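Local coordinates for protein 2-methyl-3-hydroxypyridine-5-carboxylic acid oxygenase (Mesorhizobium loti, PDB 3ALJ) that catalyses, with FAD as cofactor, the oxygenation of 2-methyl-3-hydroxypyridine-5-carboxylic acid, probably opening the pyridine ring as in vitamin B6 breakdown, at residues A[56-65]-A[366-377]; A[291-299]-A[336-347]. One frame throughout, in Å; residues are numbered along the deposited sequence.

Contact 1: A[56-65]-A[366-377]; sequences WHNGLRVLEG and ARYDPLRRVYSW. With BME (beta-mercaptoethanol), chain D.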
loop_
_atom_site.group_PDB
_atom_site.type_symbol
_atom_site.label_atom_id
_atom_site.label_comp_id
_atom_site.label_asym_id
_atom_site.label_seq_id
_atom_site.Cartn_x
_atom_site.Cartn_y
_atom_site.Cartn_z
ATOM N N TRP A 56 -7.724 -5.383 -0.732
ATOM C CA TRP A 56 -8.710 -6.354 -0.236
ATOM C C TRP A 56 -9.992 -5.621 0.051
ATOM O O TRP A 56 -10.094 -4.400 -0.075
ATOM C CB TRP A 56 -8.214 -7.026 1.025
ATOM C CG TRP A 56 -6.813 -7.638 0.880
ATOM C CD1 TRP A 56 -5.616 -6.942 0.838
ATOM C CD2 TRP A 56 -6.461 -9.020 0.727
ATOM N NE1 TRP A 56 -4.538 -7.807 0.649
ATOM C CE2 TRP A 56 -5.046 -9.096 0.581
ATOM C CE3 TRP A 56 -7.222 -10.210 0.754
ATOM C CZ2 TRP A 56 -4.376 -10.320 0.450
ATOM C CZ3 TRP A 56 -6.563 -11.418 0.600
ATOM C CH2 TRP A 56 -5.179 -11.502 0.481
ATOM N N HIS A 57 -11.013 -6.344 0.513
ATOM C CA HIS A 57 -12.250 -5.780 0.869
ATOM C C HIS A 57 -12.168 -4.480 1.654
ATOM O O HIS A 57 -12.883 -3.547 1.318
ATOM C CB HIS A 57 -12.992 -6.872 1.761
ATOM C CG HIS A 57 -14.141 -6.371 2.598
ATOM N ND1 HIS A 57 -13.971 -6.141 3.949
ATOM C CD2 HIS A 57 -15.416 -6.032 2.294
ATOM C CE1 HIS A 57 -15.130 -5.703 4.457
ATOM N NE2 HIS A 57 -16.032 -5.622 3.472
ATOM N N ASN A 58 -11.312 -4.424 2.676
ATOM C CA ASN A 58 -11.257 -3.167 3.452
ATOM C C ASN A 58 -10.849 -1.926 2.560
ATOM O O ASN A 58 -11.496 -0.884 2.645
ATOM C CB ASN A 58 -10.257 -3.319 4.623
ATOM C CG ASN A 58 -8.787 -3.612 4.193
ATOM O OD1 ASN A 58 -8.522 -4.387 3.241
ATOM N ND2 ASN A 58 -7.843 -3.057 4.970
ATOM N N GLY A 59 -9.835 -2.123 1.702
ATOM C CA GLY A 59 -9.410 -1.029 0.777
ATOM C C GLY A 59 -10.450 -0.766 -0.240
ATOM O O GLY A 59 -10.647 0.397 -0.639
ATOM N N LEU A 60 -11.093 -1.821 -0.775
ATOM C CA LEU A 60 -12.110 -1.642 -1.780
ATOM C C LEU A 60 -13.315 -0.860 -1.194
ATOM O O LEU A 60 -13.896 -0.048 -1.928
ATOM C CB LEU A 60 -12.510 -3.020 -2.370
ATOM C CG LEU A 60 -11.408 -3.699 -3.151
ATOM C CD1 LEU A 60 -11.841 -5.147 -3.432
ATOM C CD2 LEU A 60 -11.059 -2.964 -4.462
ATOM N N ARG A 61 -13.667 -1.101 0.085
ATOM C CA ARG A 61 -14.774 -0.378 0.732
ATOM C C ARG A 61 -14.334 1.073 0.939
ATOM O O ARG A 61 -15.195 1.960 0.785
ATOM C CB ARG A 61 -15.042 -1.066 2.085
ATOM C CG ARG A 61 -15.821 -2.416 1.962
ATOM C CD ARG A 61 -17.234 -2.227 1.318
ATOM N NE ARG A 61 -18.130 -1.721 2.361
ATOM C CZ ARG A 61 -19.440 -1.748 2.238
ATOM N NH1 ARG A 61 -19.960 -1.947 1.041
ATOM N NH2 ARG A 61 -20.188 -1.435 3.322
ATOM N N VAL A 62 -13.047 1.345 1.243
ATOM C CA VAL A 62 -12.647 2.743 1.239
ATOM C C VAL A 62 -12.897 3.344 -0.124
ATOM O O VAL A 62 -13.456 4.460 -0.230
ATOM C CB VAL A 62 -11.162 2.895 1.616
ATOM C CG1 VAL A 62 -10.717 4.380 1.448
ATOM C CG2 VAL A 62 -10.904 2.475 3.068
ATOM N N LEU A 63 -12.473 2.662 -1.208
ATOM C CA LEU A 63 -12.683 3.241 -2.535
ATOM C C LEU A 63 -14.145 3.518 -2.827
ATOM O O LEU A 63 -14.520 4.529 -3.440
ATOM C CB LEU A 63 -12.108 2.308 -3.665
ATOM C CG LEU A 63 -10.568 2.286 -3.651
ATOM C CD1 LEU A 63 -10.119 1.121 -4.488
ATOM C CD2 LEU A 63 -10.028 3.589 -4.276
ATOM N N GLU A 64 -15.022 2.585 -2.399
ATOM C CA GLU A 64 -16.482 2.860 -2.504
ATOM C C GLU A 64 -16.877 4.107 -1.787
ATOM O O GLU A 64 -17.662 4.903 -2.310
ATOM C CB GLU A 64 -17.180 1.598 -1.924
ATOM C CG GLU A 64 -18.691 1.668 -2.135
ATOM C CD GLU A 64 -19.458 0.375 -1.579
ATOM O OE1 GLU A 64 -20.673 0.592 -1.379
ATOM O OE2 GLU A 64 -18.807 -0.667 -1.391
ATOM N N GLY A 65 -16.425 4.240 -0.528
ATOM C CA GLY A 65 -16.705 5.456 0.304
ATOM C C GLY A 65 -16.117 6.709 -0.362
ATOM O O GLY A 65 -16.639 7.785 -0.091
ATOM N N ALA A 366 -8.299 -7.319 6.469
ATOM C CA ALA A 366 -9.063 -7.300 5.147
ATOM C C ALA A 366 -10.568 -7.419 5.399
ATOM O O ALA A 366 -11.325 -6.869 4.621
ATOM C CB ALA A 366 -8.587 -8.470 4.316
ATOM N N ARG A 367 -10.961 -8.129 6.475
ATOM C CA ARG A 367 -12.376 -8.296 6.787
ATOM C C ARG A 367 -13.040 -7.065 7.270
ATOM O O ARG A 367 -14.298 -6.954 7.232
ATOM C CB ARG A 367 -12.549 -9.421 7.824
ATOM C CG ARG A 367 -12.268 -10.808 7.190
ATOM C CD ARG A 367 -12.371 -11.911 8.237
ATOM N NE ARG A 367 -13.758 -11.920 8.629
ATOM C CZ ARG A 367 -14.188 -11.664 9.842
ATOM N NH1 ARG A 367 -13.335 -11.503 10.886
ATOM N NH2 ARG A 367 -15.498 -11.568 9.969
ATOM N N TYR A 368 -12.270 -6.072 7.825
ATOM C CA TYR A 368 -12.864 -4.887 8.370
ATOM C C TYR A 368 -13.532 -4.067 7.287
ATOM O O TYR A 368 -12.947 -3.774 6.211
ATOM C CB TYR A 368 -11.748 -4.045 9.075
ATOM C CG TYR A 368 -12.319 -2.788 9.698
ATOM C CD1 TYR A 368 -13.299 -2.902 10.741
ATOM C CD2 TYR A 368 -12.001 -1.526 9.191
ATOM C CE1 TYR A 368 -13.853 -1.746 11.285
ATOM C CE2 TYR A 368 -12.510 -0.386 9.780
ATOM C CZ TYR A 368 -13.507 -0.507 10.797
ATOM O OH TYR A 368 -14.070 0.631 11.362
ATOM N N ASP A 369 -14.813 -3.652 7.513
ATOM C CA ASP A 369 -15.483 -2.713 6.614
ATOM C C ASP A 369 -15.479 -1.323 7.262
ATOM O O ASP A 369 -16.218 -1.080 8.213
ATOM C CB ASP A 369 -16.950 -3.139 6.457
ATOM C CG ASP A 369 -17.693 -2.100 5.726
ATOM O OD1 ASP A 369 -17.126 -1.271 5.008
ATOM O OD2 ASP A 369 -18.924 -2.107 5.780
ATOM N N PRO A 370 -14.679 -0.384 6.764
ATOM C CA PRO A 370 -14.642 0.916 7.351
ATOM C C PRO A 370 -15.939 1.681 7.163
ATOM O O PRO A 370 -16.143 2.661 7.941
ATOM C CB PRO A 370 -13.461 1.597 6.550
ATOM C CG PRO A 370 -13.521 0.886 5.229
ATOM C CD PRO A 370 -13.802 -0.536 5.603
ATOM N N LEU A 371 -16.831 1.364 6.201
ATOM C CA LEU A 371 -18.052 2.213 5.980
ATOM C C LEU A 371 -19.040 1.904 7.119
ATOM O O LEU A 371 -19.601 2.851 7.740
ATOM C CB LEU A 371 -18.614 1.863 4.603
ATOM C CG LEU A 371 -17.639 1.971 3.391
ATOM C CD1 LEU A 371 -18.486 1.937 2.118
ATOM C CD2 LEU A 371 -16.940 3.317 3.539
ATOM N N ARG A 372 -19.254 0.628 7.380
ATOM C CA ARG A 372 -20.166 0.201 8.486
ATOM C C ARG A 372 -19.505 0.028 9.796
ATOM O O ARG A 372 -20.209 -0.120 10.857
ATOM C CB ARG A 372 -20.811 -1.152 8.206
ATOM C CG ARG A 372 -21.770 -0.976 7.043
ATOM C CD ARG A 372 -22.477 -2.264 6.678
ATOM N NE ARG A 372 -23.266 -2.697 7.806
ATOM C CZ ARG A 372 -23.246 -3.954 8.212
ATOM N NH1 ARG A 372 -22.550 -4.826 7.494
ATOM N NH2 ARG A 372 -24.004 -4.341 9.252
ATOM N N ARG A 373 -18.162 0.034 9.851
ATOM C CA ARG A 373 -17.412 -0.149 11.083
ATOM C C ARG A 373 -17.660 -1.512 11.732
ATOM O O ARG A 373 -17.787 -1.652 12.955
ATOM C CB ARG A 373 -17.657 1.027 12.137
ATOM C CG ARG A 373 -17.521 2.383 11.476
ATOM C CD ARG A 373 -17.776 3.428 12.587
ATOM N NE ARG A 373 -18.093 4.661 11.895
ATOM C CZ ARG A 373 -17.816 5.880 12.438
ATOM N NH1 ARG A 373 -18.210 6.934 11.712
ATOM N NH2 ARG A 373 -17.187 5.920 13.638
ATOM N N VAL A 374 -17.751 -2.560 10.894
ATOM C CA VAL A 374 -17.875 -3.966 11.428
ATOM C C VAL A 374 -16.975 -4.833 10.648
ATOM O O VAL A 374 -16.475 -4.372 9.559
ATOM C CB VAL A 374 -19.336 -4.485 11.181
ATOM C CG1 VAL A 374 -20.358 -3.574 12.056
ATOM C CG2 VAL A 374 -19.710 -4.473 9.707
ATOM N N TYR A 375 -16.769 -6.058 11.101
ATOM C CA TYR A 375 -16.017 -7.080 10.336
ATOM C C TYR A 375 -17.003 -7.886 9.531
ATOM O O TYR A 375 -18.094 -8.281 10.089
ATOM C CB TYR A 375 -15.244 -7.976 11.298
ATOM C CG TYR A 375 -14.139 -7.244 11.996
ATOM C CD1 TYR A 375 -14.381 -6.466 13.144
ATOM C CD2 TYR A 375 -12.911 -7.184 11.384
ATOM C CE1 TYR A 375 -13.326 -5.735 13.709
ATOM C CE2 TYR A 375 -11.828 -6.500 11.947
ATOM C CZ TYR A 375 -12.023 -5.836 13.115
ATOM O OH TYR A 375 -10.976 -5.151 13.761
ATOM N N SER A 376 -16.719 -8.093 8.250
ATOM C CA SER A 376 -17.627 -8.834 7.382
ATOM C C SER A 376 -16.880 -10.035 6.803
ATOM O O SER A 376 -15.818 -10.472 7.277
ATOM C CB SER A 376 -18.074 -7.858 6.288
ATOM O OG SER A 376 -19.061 -8.406 5.355
ATOM N N TRP A 377 -17.499 -10.707 5.823
ATOM C CA TRP A 377 -16.884 -11.848 5.085
ATOM C C TRP A 377 -16.324 -12.848 6.040
ATOM O O TRP A 377 -15.122 -13.117 6.037
ATOM C CB TRP A 377 -15.879 -11.371 4.027
ATOM C CG TRP A 377 -16.627 -10.502 3.024
ATOM C CD1 TRP A 377 -16.651 -9.089 2.997
ATOM C CD2 TRP A 377 -17.440 -10.949 1.920
ATOM N NE1 TRP A 377 -17.497 -8.684 1.936
ATOM C CE2 TRP A 377 -17.973 -9.784 1.285
ATOM C CE3 TRP A 377 -17.861 -12.234 1.453
ATOM C CZ2 TRP A 377 -18.897 -9.895 0.233
ATOM C CZ3 TRP A 377 -18.736 -12.314 0.399
ATOM C CH2 TRP A 377 -19.256 -11.122 -0.169
HETATM C C1 BME D . -7.839 -2.491 8.590
HETATM C C2 BME D . -6.524 -2.184 7.781
HETATM O O1 BME D . -8.911 -2.609 7.645
HETATM S S2 BME D . -5.260 -1.775 9.104
#
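N58 and A366 approach to 5.0 Å between their CA atoms, where the first turn of helix 57-65 meets the end of helix 364-367, and the C-terminal chain then follows the helix up to G65, whose CA lies 6.7 Å from that of L371. H57 is turned to the chain tail with CG anti to its backbone N (chi1 163°), and its ND1 gives A366 O a bond of 2.8 Å that lies in both the imidazole and the carbonyl plane. The same oxygen takes a second, weak bond from N58 N. Over one imidazole face stands the indole of W377 in an edge-to-face pair, its CD1 3.4 Å from H57 CD2. Further along, R61 grips D369 side-on: NE reaches OD1 at 2.9 Å from above the carboxylate plane, NH2 meets OD2 at 2.8 Å on the syn side but tilted out of that plane, and the two flat groups are inclined by 64°. L371 N, closing an Asx turn, approaches OD1 from the other face, while L371 CD1 lies over one guanidinium face, near its rim; NH1 is paired with E64. A methionine in place of R61 would probably leave the buried D369 carboxylate to backbone amides without a balancing cation, and deprive E64 of its cationic partner. V62 CG2 packs on P370 CG at 3.7 Å. Residues 370-372 turn the chain back, and in the resulting hairpin of 368-369 and 374-375 R373 and V374 both face D369, a G1 beta bulge. V306 of helix 300-314 touches N58 and V62, F309 meets L371, and helix 321-349 backs Y368 and Y375.

Contact 2: A[291-299]-A[336-347]; sequences HAMCPALAQ and TDRCQALSGDYA. With FAD (flavin-adenine dinucleotide), chain B.
One face of the H291 imidazole carries CG2 of T336 in a CH-pi contact, 3.9 Å from the ring centroid, and the ring of W278 also meets the imidazole, their planes inclined by about 45°; the phenol of Y346, at the other end, receives L297 CD2 obliquely. The Q340 amide presents its edge, NE2 bonding A292 O at 2.9 Å within the amide plane though above that of the carbonyl, while T273 O is a further acceptor. This is the flavin-binding loop between helices 288-291 and 300-314 of the FAD-binding domain, packed on the long helix 321-349. On its other side P295 CB rests over the isoalloxazine face, 3.4 Å from FAD C6, so the helix backs a loop that lines the cofactor pocket. Small groups let the two come close: C294 SG, covalently linked to a beta-mercaptoethanol, is 3.8 Å from G344 CA, and A296 CB sits against Y346 CB. C339 directs SG toward the loop, its chi1 of -179° carrying the sulfur away from the residue's own backbone N, and meets Q299 CB at 3.4 Å, with M293 SD and L297 CD1 more loosely beside it. Two waters take up backbone polar groups. Water 1 bridges loop and helix, accepting from C294 N and donating to Q340 O; water 2 accepts from Q299 N and donates to C294 O at 2.8 Å.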
loop_
_atom_site.group_PDB
_atom_site.type_symbol
_atom_site.label_atom_id
_atom_site.label_comp_id
_atom_site.label_asym_id
_atom_site.label_seq_id
_atom_site.Cartn_x
_atom_site.Cartn_y
_atom_site.Cartn_z
ATOM N N HIS A 291 2.841 4.066 10.301
ATOM C CA HIS A 291 2.723 2.601 10.552
ATOM C C HIS A 291 3.165 1.778 9.358
ATOM O O HIS A 291 2.601 0.737 9.050
ATOM C CB HIS A 291 1.235 2.295 10.951
ATOM C CG HIS A 291 0.234 2.707 9.934
ATOM N ND1 HIS A 291 0.149 2.148 8.672
ATOM C CD2 HIS A 291 -0.771 3.615 10.016
ATOM C CE1 HIS A 291 -0.874 2.729 8.021
ATOM N NE2 HIS A 291 -1.426 3.616 8.788
ATOM N N ALA A 292 4.253 2.166 8.729
ATOM C CA ALA A 292 4.773 1.308 7.682
ATOM C C ALA A 292 5.141 -0.072 8.155
ATOM O O ALA A 292 5.581 -0.219 9.313
ATOM C CB ALA A 292 6.023 1.919 7.051
ATOM N N MET A 293 4.839 -1.118 7.377
ATOM C CA MET A 293 4.864 -2.497 7.828
ATOM C C MET A 293 5.446 -3.439 6.807
ATOM O O MET A 293 5.617 -3.055 5.642
ATOM C CB MET A 293 3.461 -2.883 8.288
ATOM C CG MET A 293 2.455 -2.963 7.140
ATOM S SD MET A 293 0.812 -3.524 7.708
ATOM C CE MET A 293 0.183 -1.950 8.371
ATOM N N CYS A 294 5.742 -4.641 7.232
ATOM C CA CYS A 294 6.117 -5.639 6.270
ATOM C C CYS A 294 4.974 -5.959 5.315
ATOM O O CYS A 294 3.831 -5.947 5.754
ATOM C CB CYS A 294 6.519 -6.947 6.992
ATOM S SG CYS A 294 8.045 -6.686 8.038
ATOM N N PRO A 295 5.267 -6.206 4.041
ATOM C CA PRO A 295 4.177 -6.402 3.064
ATOM C C PRO A 295 3.629 -7.816 2.904
ATOM O O PRO A 295 2.785 -8.030 2.020
ATOM C CB PRO A 295 4.816 -5.887 1.764
ATOM C CG PRO A 295 6.253 -6.326 1.877
ATOM C CD PRO A 295 6.602 -5.980 3.365
ATOM N N ALA A 296 3.958 -8.701 3.873
ATOM C CA ALA A 296 3.468 -10.086 3.730
ATOM C C ALA A 296 1.978 -10.186 3.584
ATOM O O ALA A 296 1.490 -11.050 2.823
ATOM C CB ALA A 296 3.962 -10.972 4.953
ATOM N N LEU A 297 1.207 -9.422 4.351
ATOM C CA LEU A 297 -0.248 -9.483 4.255
ATOM C C LEU A 297 -0.864 -8.514 3.316
ATOM O O LEU A 297 -2.114 -8.447 3.208
ATOM C CB LEU A 297 -0.902 -9.377 5.666
ATOM C CG LEU A 297 -0.542 -10.474 6.648
ATOM C CD1 LEU A 297 -1.230 -10.017 8.039
ATOM C CD2 LEU A 297 -1.036 -11.835 6.069
ATOM N N ALA A 298 -0.003 -7.757 2.580
ATOM C CA ALA A 298 -0.476 -6.799 1.555
ATOM C C ALA A 298 -1.573 -5.903 2.123
ATOM O O ALA A 298 -2.648 -5.723 1.574
ATOM C CB ALA A 298 -0.972 -7.574 0.265
ATOM N N GLN A 299 -1.212 -5.258 3.248
ATOM C CA GLN A 299 -2.057 -4.334 3.974
ATOM C C GLN A 299 -1.511 -2.950 4.246
ATOM O O GLN A 299 -2.102 -2.128 4.986
ATOM C CB GLN A 299 -2.534 -4.973 5.318
ATOM C CG GLN A 299 -3.700 -6.000 5.045
ATOM C CD GLN A 299 -4.993 -5.301 4.620
ATOM O OE1 GLN A 299 -5.191 -4.113 4.854
ATOM N NE2 GLN A 299 -5.877 -6.021 3.938
ATOM N N THR A 336 -4.507 -1.771 13.083
ATOM C CA THR A 336 -3.210 -1.560 12.369
ATOM C C THR A 336 -2.057 -2.100 13.183
ATOM O O THR A 336 -1.174 -2.743 12.592
ATOM C CB THR A 336 -3.005 -0.058 12.151
ATOM O OG1 THR A 336 -3.877 0.385 11.080
ATOM C CG2 THR A 336 -1.540 0.174 11.642
ATOM N N ASP A 337 -2.037 -1.934 14.547
ATOM C CA ASP A 337 -0.948 -2.438 15.292
ATOM C C ASP A 337 -0.894 -3.966 15.194
ATOM O O ASP A 337 0.157 -4.566 15.053
ATOM C CB ASP A 337 -1.167 -2.086 16.781
ATOM C CG ASP A 337 -0.772 -0.714 17.129
ATOM O OD1 ASP A 337 -0.129 0.003 16.372
ATOM O OD2 ASP A 337 -1.187 -0.311 18.253
ATOM N N ARG A 338 -2.079 -4.598 15.228
ATOM C CA ARG A 338 -2.143 -6.084 15.129
ATOM C C ARG A 338 -1.713 -6.570 13.774
ATOM O O ARG A 338 -0.971 -7.517 13.627
ATOM C CB ARG A 338 -3.591 -6.632 15.378
ATOM C CG ARG A 338 -3.882 -6.617 16.889
ATOM C CD ARG A 338 -5.237 -7.361 17.267
ATOM N NE ARG A 338 -6.394 -6.782 16.581
ATOM C CZ ARG A 338 -7.184 -5.795 17.057
ATOM N NH1 ARG A 338 -6.899 -5.291 18.283
ATOM N NH2 ARG A 338 -8.204 -5.344 16.357
ATOM N N CYS A 339 -2.181 -5.837 12.736
ATOM C CA CYS A 339 -1.815 -6.242 11.368
ATOM C C CYS A 339 -0.282 -6.068 11.051
ATOM O O CYS A 339 0.347 -6.933 10.508
ATOM C CB CYS A 339 -2.695 -5.457 10.375
ATOM S SG CYS A 339 -2.373 -5.865 8.642
ATOM N N GLN A 340 0.250 -4.954 11.572
ATOM C CA GLN A 340 1.698 -4.728 11.439
ATOM C C GLN A 340 2.511 -5.838 12.127
ATOM O O GLN A 340 3.465 -6.356 11.592
ATOM C CB GLN A 340 2.011 -3.315 11.978
ATOM C CG GLN A 340 3.470 -3.061 12.038
ATOM C CD GLN A 340 3.746 -1.693 12.652
ATOM O OE1 GLN A 340 3.339 -1.425 13.780
ATOM N NE2 GLN A 340 4.389 -0.779 11.882
ATOM N N ALA A 341 2.024 -6.173 13.337
ATOM C CA ALA A 341 2.782 -7.213 14.040
ATOM C C ALA A 341 2.696 -8.619 13.366
ATOM O O ALA A 341 3.726 -9.250 13.211
ATOM C CB ALA A 341 2.245 -7.330 15.524
ATOM N N LEU A 342 1.468 -8.940 12.913
ATOM C CA LEU A 342 1.274 -10.236 12.305
ATOM C C LEU A 342 2.016 -10.301 10.961
ATOM O O LEU A 342 2.628 -11.292 10.609
ATOM C CB LEU A 342 -0.235 -10.557 12.189
ATOM C CG LEU A 342 -0.449 -11.982 11.617
ATOM C CD1 LEU A 342 0.158 -13.036 12.593
ATOM C CD2 LEU A 342 -1.981 -12.188 11.569
ATOM N N SER A 343 1.956 -9.202 10.206
ATOM C CA SER A 343 2.721 -9.123 8.929
ATOM C C SER A 343 4.194 -9.357 9.140
ATOM O O SER A 343 4.865 -10.033 8.412
ATOM C CB SER A 343 2.496 -7.705 8.341
ATOM O OG SER A 343 1.133 -7.667 7.919
ATOM N N GLY A 344 4.698 -8.654 10.179
ATOM C CA GLY A 344 6.096 -8.840 10.518
ATOM C C GLY A 344 6.490 -10.260 10.933
ATOM O O GLY A 344 7.564 -10.751 10.586
ATOM N N ASP A 345 5.578 -10.862 11.700
ATOM C CA ASP A 345 5.827 -12.265 12.106
ATOM C C ASP A 345 5.804 -13.189 10.890
ATOM O O ASP A 345 6.718 -13.962 10.672
ATOM C CB ASP A 345 4.728 -12.609 13.063
ATOM C CG ASP A 345 4.794 -14.040 13.569
ATOM O OD1 ASP A 345 4.601 -15.036 12.809
ATOM O OD2 ASP A 345 5.013 -14.193 14.742
ATOM N N TYR A 346 4.822 -13.019 10.011
ATOM C CA TYR A 346 4.851 -13.860 8.790
ATOM C C TYR A 346 6.056 -13.618 7.960
ATOM O O TYR A 346 6.628 -14.566 7.461
ATOM C CB TYR A 346 3.612 -13.463 7.912
ATOM C CG TYR A 346 2.352 -14.265 8.253
ATOM C CD1 TYR A 346 2.072 -14.841 9.519
ATOM C CD2 TYR A 346 1.448 -14.524 7.266
ATOM C CE1 TYR A 346 0.848 -15.562 9.777
ATOM C CE2 TYR A 346 0.326 -15.242 7.501
ATOM C CZ TYR A 346 0.010 -15.770 8.696
ATOM O OH TYR A 346 -1.129 -16.536 8.944
ATOM N N ALA A 347 6.473 -12.344 7.824
ATOM C CA ALA A 347 7.654 -12.119 6.958
ATOM C C ALA A 347 8.899 -12.780 7.581
ATOM O O ALA A 347 9.620 -13.471 6.895
ATOM C CB ALA A 347 7.842 -10.620 6.885
HETATM P PA FAD B . 3.520 6.893 0.107
HETATM O O1A FAD B . 2.803 5.989 -0.846
HETATM O O2A FAD B . 4.909 6.721 0.329
HETATM O O5B FAD B . 3.231 8.370 -0.401
HETATM C C5B FAD B . 3.814 9.530 0.280
HETATM C C4B FAD B . 3.751 10.590 -0.800
HETATM O O4B FAD B . 4.251 11.767 -0.076
HETATM C C3B FAD B . 4.691 10.407 -1.934
HETATM O O3B FAD B . 4.052 10.700 -3.193
HETATM C C2B FAD B . 5.895 11.351 -1.576
HETATM O O2B FAD B . 6.586 11.856 -2.732
HETATM C C1B FAD B . 5.228 12.511 -0.913
HETATM N N9A FAD B . 6.017 13.154 0.089
HETATM C C8A FAD B . 7.014 12.643 0.889
HETATM N N7A FAD B . 7.459 13.557 1.765
HETATM C C5A FAD B . 6.727 14.708 1.514
HETATM C C6A FAD B . 6.675 15.944 2.153
HETATM N N6A FAD B . 7.522 16.229 3.199
HETATM N N1A FAD B . 5.805 16.831 1.667
HETATM C C2A FAD B . 5.009 16.583 0.620
HETATM N N3A FAD B . 4.978 15.382 -0.027
HETATM C C4A FAD B . 5.838 14.452 0.472
HETATM N N1 FAD B . 0.286 -2.222 0.459
HETATM C C2 FAD B . -0.856 -2.781 0.101
HETATM O O2 FAD B . -1.960 -2.402 0.521
HETATM N N3 FAD B . -0.852 -3.864 -0.779
HETATM C C4 FAD B . 0.333 -4.354 -1.332
HETATM O O4 FAD B . 0.265 -5.247 -2.256
HETATM C C4X FAD B . 1.512 -3.758 -0.920
HETATM N N5 FAD B . 2.768 -4.297 -1.366
HETATM C C5X FAD B . 3.942 -3.739 -0.894
HETATM C C6 FAD B . 5.186 -4.305 -1.224
HETATM C C7 FAD B . 6.353 -3.716 -0.813
HETATM C C7M FAD B . 7.711 -4.361 -1.213
HETATM C C8 FAD B . 6.327 -2.598 -0.005
HETATM C C8M FAD B . 7.620 -1.927 0.512
HETATM C C9 FAD B . 5.095 -2.025 0.339
HETATM C C9A FAD B . 3.876 -2.622 -0.070
HETATM N N10 FAD B . 2.575 -2.072 0.311
HETATM C C10 FAD B . 1.439 -2.675 -0.079
HETATM C "C1'" FAD B . 2.537 -0.849 1.246
HETATM C "C2'" FAD B . 2.279 0.402 0.417
HETATM O "O2'" FAD B . 3.297 0.517 -0.599
HETATM C "C3'" FAD B . 2.427 1.645 1.316
HETATM O "O3'" FAD B . 1.931 1.272 2.656
HETATM C "C4'" FAD B . 1.619 2.801 0.894
HETATM O "O4'" FAD B . 2.122 3.213 -0.409
HETATM C "C5'" FAD B . 1.791 3.969 1.809
HETATM O "O5'" FAD B . 1.005 5.051 1.320
HETATM P P FAD B . 1.291 6.477 1.938
HETATM O O1P FAD B . 0.398 7.392 1.214
HETATM O O2P FAD B . 1.268 6.461 3.435
HETATM O O3P FAD B . 2.836 6.778 1.565
HETATM O O HOH W 1 5.493 -5.285 10.022
HETATM O O HOH W 2 1.042 -6.260 5.262
#

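In sequence the order is 56-65, 291-299, 336-347 and 366-377, so both segments of contact 2 fall between those of contact 1. The centres lie 18 Å apart, yet the two contacts touch: N58 ND2 probably bonds Q299 OE1 at 2.9 Å, and W56 NE1 makes a weak bond to A298 O. Helix 300-314, which follows directly on the flavin loop, packs against residues of both. Helix 321-349 supplies one side of contact 2 and also borders the tail of contact 1, which is reached through the next helix, 364-367. The C-terminal tail is thus tied back to an early helix of the FAD-binding domain, beside the loop that lines the flavin.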